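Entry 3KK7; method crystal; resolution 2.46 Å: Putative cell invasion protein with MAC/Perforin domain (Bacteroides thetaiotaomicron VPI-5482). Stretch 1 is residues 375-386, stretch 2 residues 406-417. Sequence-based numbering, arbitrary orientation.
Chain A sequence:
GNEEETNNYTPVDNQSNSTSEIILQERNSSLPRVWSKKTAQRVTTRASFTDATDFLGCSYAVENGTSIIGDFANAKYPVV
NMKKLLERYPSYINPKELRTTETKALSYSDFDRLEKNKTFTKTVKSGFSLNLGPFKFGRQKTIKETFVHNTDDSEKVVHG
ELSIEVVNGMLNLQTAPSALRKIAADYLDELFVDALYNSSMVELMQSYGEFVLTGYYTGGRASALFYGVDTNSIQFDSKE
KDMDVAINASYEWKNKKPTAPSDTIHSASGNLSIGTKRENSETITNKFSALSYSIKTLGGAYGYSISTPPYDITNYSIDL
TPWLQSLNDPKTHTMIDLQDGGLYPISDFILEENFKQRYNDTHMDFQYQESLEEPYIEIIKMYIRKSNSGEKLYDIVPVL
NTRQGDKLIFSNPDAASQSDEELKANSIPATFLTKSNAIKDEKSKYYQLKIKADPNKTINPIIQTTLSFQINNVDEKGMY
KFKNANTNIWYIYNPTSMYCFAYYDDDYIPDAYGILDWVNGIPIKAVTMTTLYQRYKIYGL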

# COMPACT_ATOMS: atom_id res chain seq x y z
N PRO A 375 -11.70 -20.56 -4.14
CA PRO A 375 -10.45 -21.30 -4.25
C PRO A 375 -10.62 -22.69 -4.91
O PRO A 375 -11.72 -23.22 -4.99
N TYR A 376 -9.51 -23.25 -5.37
CA TYR A 376 -9.51 -24.52 -6.08
C TYR A 376 -8.09 -25.00 -6.26
O TYR A 376 -7.18 -24.19 -6.33
N ILE A 377 -7.91 -26.31 -6.36
CA ILE A 377 -6.62 -26.90 -6.65
C ILE A 377 -6.62 -27.24 -8.13
O ILE A 377 -7.55 -27.86 -8.61
N GLU A 378 -5.58 -26.82 -8.85
CA GLU A 378 -5.41 -27.20 -10.24
C GLU A 378 -4.15 -28.08 -10.33
O GLU A 378 -3.08 -27.68 -9.84
N ILE A 379 -4.28 -29.29 -10.88
CA ILE A 379 -3.14 -30.19 -11.07
C ILE A 379 -2.63 -29.92 -12.48
O ILE A 379 -3.29 -30.25 -13.48
N ILE A 380 -1.47 -29.29 -12.58
CA ILE A 380 -0.95 -28.87 -13.86
C ILE A 380 0.53 -29.19 -13.93
O ILE A 380 1.04 -29.95 -13.13
N LYS A 381 1.21 -28.62 -14.92
CA LYS A 381 2.60 -28.92 -15.19
C LYS A 381 3.50 -27.78 -14.74
O LYS A 381 3.18 -26.62 -14.99
N MSE A 382 4.60 -28.12 -14.07
CA MSE A 382 5.61 -27.15 -13.62
C MSE A 382 6.92 -27.42 -14.35
O MSE A 382 7.41 -28.55 -14.38
N TYR A 383 7.46 -26.36 -14.95
CA TYR A 383 8.69 -26.45 -15.72
C TYR A 383 9.84 -26.79 -14.79
O TYR A 383 9.93 -26.24 -13.70
N ILE A 384 10.69 -27.72 -15.22
CA ILE A 384 11.84 -28.14 -14.41
C ILE A 384 13.12 -27.80 -15.15
O ILE A 384 13.92 -27.00 -14.66
N ARG A 385 13.33 -28.38 -16.33
CA ARG A 385 14.53 -28.10 -17.12
C ARG A 385 14.37 -28.51 -18.58
O ARG A 385 13.37 -29.14 -18.95
N LYS A 386 15.37 -28.13 -19.38
CA LYS A 386 15.50 -28.58 -20.77
C LYS A 386 16.34 -29.84 -20.84
O LYS A 386 17.39 -29.92 -20.20
N ASP A 406 -3.80 -16.15 -5.41
CA ASP A 406 -2.39 -16.50 -5.38
C ASP A 406 -2.31 -17.97 -5.76
O ASP A 406 -3.24 -18.70 -5.48
N LYS A 407 -1.21 -18.39 -6.37
CA LYS A 407 -1.00 -19.78 -6.74
C LYS A 407 0.07 -20.39 -5.85
O LYS A 407 1.25 -20.04 -5.94
N LEU A 408 -0.34 -21.30 -4.97
CA LEU A 408 0.57 -21.99 -4.07
C LEU A 408 0.88 -23.37 -4.65
O LEU A 408 0.15 -24.34 -4.45
N ILE A 409 1.97 -23.42 -5.41
CA ILE A 409 2.47 -24.64 -6.04
C ILE A 409 3.03 -25.55 -4.96
O ILE A 409 3.92 -25.15 -4.25
N PHE A 410 2.48 -26.77 -4.85
CA PHE A 410 3.00 -27.81 -3.93
C PHE A 410 4.05 -28.63 -4.69
O PHE A 410 3.76 -29.67 -5.28
N SER A 411 5.28 -28.15 -4.66
CA SER A 411 6.35 -28.73 -5.48
C SER A 411 7.00 -29.93 -4.84
O SER A 411 6.92 -30.11 -3.63
N ASN A 412 7.63 -30.74 -5.70
CA ASN A 412 8.43 -31.91 -5.29
C ASN A 412 9.89 -31.58 -5.61
O ASN A 412 10.32 -31.71 -6.76
N PRO A 413 10.65 -31.15 -4.59
CA PRO A 413 12.00 -30.66 -4.89
C PRO A 413 12.92 -31.76 -5.44
O PRO A 413 13.92 -31.45 -6.08
N ASP A 414 12.56 -33.03 -5.21
CA ASP A 414 13.27 -34.18 -5.78
C ASP A 414 12.90 -34.48 -7.24
O ASP A 414 13.39 -35.44 -7.84
N ALA A 415 12.04 -33.65 -7.82
CA ALA A 415 11.66 -33.78 -9.21
C ALA A 415 12.83 -33.49 -10.15
O ALA A 415 12.85 -34.02 -11.26
N ALA A 416 13.78 -32.65 -9.72
CA ALA A 416 14.97 -32.33 -10.54
C ALA A 416 15.94 -33.52 -10.65
O ALA A 416 16.66 -33.66 -11.65
N SER A 417 15.96 -34.37 -9.61
CA SER A 417 16.77 -35.60 -9.58
C SER A 417 16.34 -36.57 -10.68
O SER A 417 17.17 -37.26 -11.26

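The strand 376-386 and the strand beginning at K407 cross at 51° with their axes 8.9 Å apart at closest approach, and the contacts across the gap come mainly from side chains, with the backbone of A416 also taking part. Along the first strand E378, M382 and I384 point toward the second stretch, joined by R385. At one end K407 (chi1 m, chi2 off its wells at -147°) reaches across to E378, whose p, t conformation brings its carboxylate forward; K407 NZ donates to E378 OE2 at 2.9 Å in a salt bridge that pairs the buried carboxylate with a lysine, both also hydrogen-bonded elsewhere in the structure. Y376, also p, starts sideways, yet its ring carries OH to 4.0 Å from K407 NZ, a contact without a hydrogen bond.

In the middle, selenomethionine M382 is extended (chi1 and chi2 both t), which places SE 3.9 Å from CG2 of I409 (m, t) and 4.0 Å from S411 CB. I384 adopts m, m, so that CD1 lies 4.3 Å from A415 CB while CG2 approaches A416 CA at 4.0 Å; the backbones are close here, with the CA atoms of I384 and A416 6.5 Å apart. R385, p at chi1 and then t, t, lays its guanidinium edge against the A416 carbonyl: NH1 donates to A416 O at 2.7 Å, near the guanidinium plane, while NE is bonded elsewhere in the structure.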

# COMPACT_ATOMS: atom_id res chain seq x y z
CB PRO A 375 -9.98 -21.42 -2.81
CG PRO A 375 -11.18 -21.29 -2.01
CD PRO A 375 -12.13 -20.43 -2.74
CB TYR A 376 -10.16 -24.38 -7.46
CG TYR A 376 -9.50 -23.38 -8.37
CD1 TYR A 376 -8.45 -23.75 -9.21
CD2 TYR A 376 -9.95 -22.06 -8.42
CE1 TYR A 376 -7.85 -22.82 -10.07
CE2 TYR A 376 -9.36 -21.12 -9.27
CZ TYR A 376 -8.30 -21.51 -10.09
OH TYR A 376 -7.73 -20.58 -10.92
CB ILE A 377 -6.42 -28.17 -5.86
CG1 ILE A 377 -6.41 -27.86 -4.36
CG2 ILE A 377 -5.13 -28.85 -6.30
CD1 ILE A 377 -6.23 -29.07 -3.46
CB GLU A 378 -5.34 -25.99 -11.18
CG GLU A 378 -4.21 -24.97 -10.87
CD GLU A 378 -4.26 -23.73 -11.75
OE1 GLU A 378 -4.72 -23.85 -12.90
OE2 GLU A 378 -3.83 -22.63 -11.29
CB ILE A 379 -3.52 -31.69 -10.93
CG1 ILE A 379 -4.17 -31.95 -9.55
CG2 ILE A 379 -2.28 -32.57 -11.12
CD1 ILE A 379 -5.15 -33.10 -9.54
CB ILE A 380 -1.23 -27.37 -14.10
CG1 ILE A 380 -0.61 -26.50 -12.99
CG2 ILE A 380 -2.74 -27.13 -14.17
CD1 ILE A 380 -0.40 -25.04 -13.38
CB LYS A 381 2.78 -29.20 -16.68
CG LYS A 381 2.15 -30.51 -17.11
CD LYS A 381 2.32 -30.77 -18.61
CE LYS A 381 1.82 -32.17 -18.96
NZ LYS A 381 1.31 -32.28 -20.35
CB MSE A 382 5.84 -27.27 -12.11
CG MSE A 382 6.76 -26.23 -11.51
SE MSE A 382 7.20 -26.77 -9.68
CE MSE A 382 9.11 -26.28 -9.59
CB TYR A 383 8.95 -25.12 -16.42
CG TYR A 383 10.20 -25.13 -17.26
CD1 TYR A 383 10.27 -25.88 -18.43
CD2 TYR A 383 11.34 -24.42 -16.87
CE1 TYR A 383 11.42 -25.91 -19.21
CE2 TYR A 383 12.49 -24.44 -17.65
CZ TYR A 383 12.52 -25.19 -18.82
OH TYR A 383 13.64 -25.22 -19.60
CB ILE A 384 11.82 -29.66 -14.05
CG1 ILE A 384 10.58 -30.01 -13.24
CG2 ILE A 384 13.08 -30.02 -13.24
CD1 ILE A 384 10.50 -29.32 -11.87
CB ARG A 385 15.73 -28.82 -16.53
CG ARG A 385 15.57 -30.34 -16.40
CD ARG A 385 16.91 -31.03 -16.25
NE ARG A 385 16.78 -32.49 -16.34
CZ ARG A 385 16.42 -33.28 -15.34
NH1 ARG A 385 16.15 -32.79 -14.12
NH2 ARG A 385 16.34 -34.59 -15.55
CB LYS A 386 16.17 -27.51 -21.67
CG LYS A 386 15.34 -26.26 -21.86
CD LYS A 386 15.49 -25.58 -23.22
CE LYS A 386 14.30 -24.60 -23.41
NZ LYS A 386 14.55 -23.50 -24.40
CB ASP A 406 -1.82 -16.29 -3.98
CG ASP A 406 -2.19 -14.94 -3.40
OD1 ASP A 406 -1.90 -13.90 -4.04
OD2 ASP A 406 -2.78 -14.93 -2.29
CB LYS A 407 -0.64 -19.91 -8.23
CG LYS A 407 -1.52 -19.08 -9.14
CD LYS A 407 -1.77 -19.70 -10.51
CE LYS A 407 -2.82 -18.90 -11.29
NZ LYS A 407 -3.93 -19.75 -11.84
CB LEU A 408 -0.01 -22.07 -2.64
CG LEU A 408 -0.61 -20.76 -2.08
CD1 LEU A 408 -1.16 -20.93 -0.66
CD2 LEU A 408 0.43 -19.66 -2.12
CB ILE A 409 3.64 -24.33 -7.02
CG1 ILE A 409 3.28 -23.23 -8.02
CG2 ILE A 409 4.03 -25.56 -7.80
CD1 ILE A 409 4.49 -22.69 -8.78
CB PHE A 410 1.90 -28.75 -3.48
CG PHE A 410 0.81 -28.11 -2.66
CD1 PHE A 410 0.76 -26.76 -2.40
CD2 PHE A 410 -0.22 -28.89 -2.17
CE1 PHE A 410 -0.28 -26.21 -1.64
CE2 PHE A 410 -1.25 -28.35 -1.41
CZ PHE A 410 -1.28 -27.02 -1.15
CB SER A 411 7.42 -27.67 -5.76
OG SER A 411 7.38 -26.67 -4.76
CB ASN A 412 7.98 -33.19 -6.04
CG ASN A 412 6.45 -33.47 -5.93
OD1 ASN A 412 5.66 -32.57 -5.56
ND2 ASN A 412 6.04 -34.71 -6.25
CB PRO A 413 12.48 -30.11 -3.55
CG PRO A 413 11.73 -30.88 -2.53
CD PRO A 413 10.39 -31.19 -3.14
CB ASP A 414 13.08 -35.44 -4.91
CG ASP A 414 14.11 -35.53 -3.75
OD1 ASP A 414 14.80 -34.53 -3.45
OD2 ASP A 414 14.23 -36.62 -3.15
CB ALA A 415 10.46 -32.87 -9.52
CB ALA A 416 15.69 -31.10 -10.00
CB SER A 417 16.64 -36.32 -8.22
OG SER A 417 16.94 -35.48 -7.11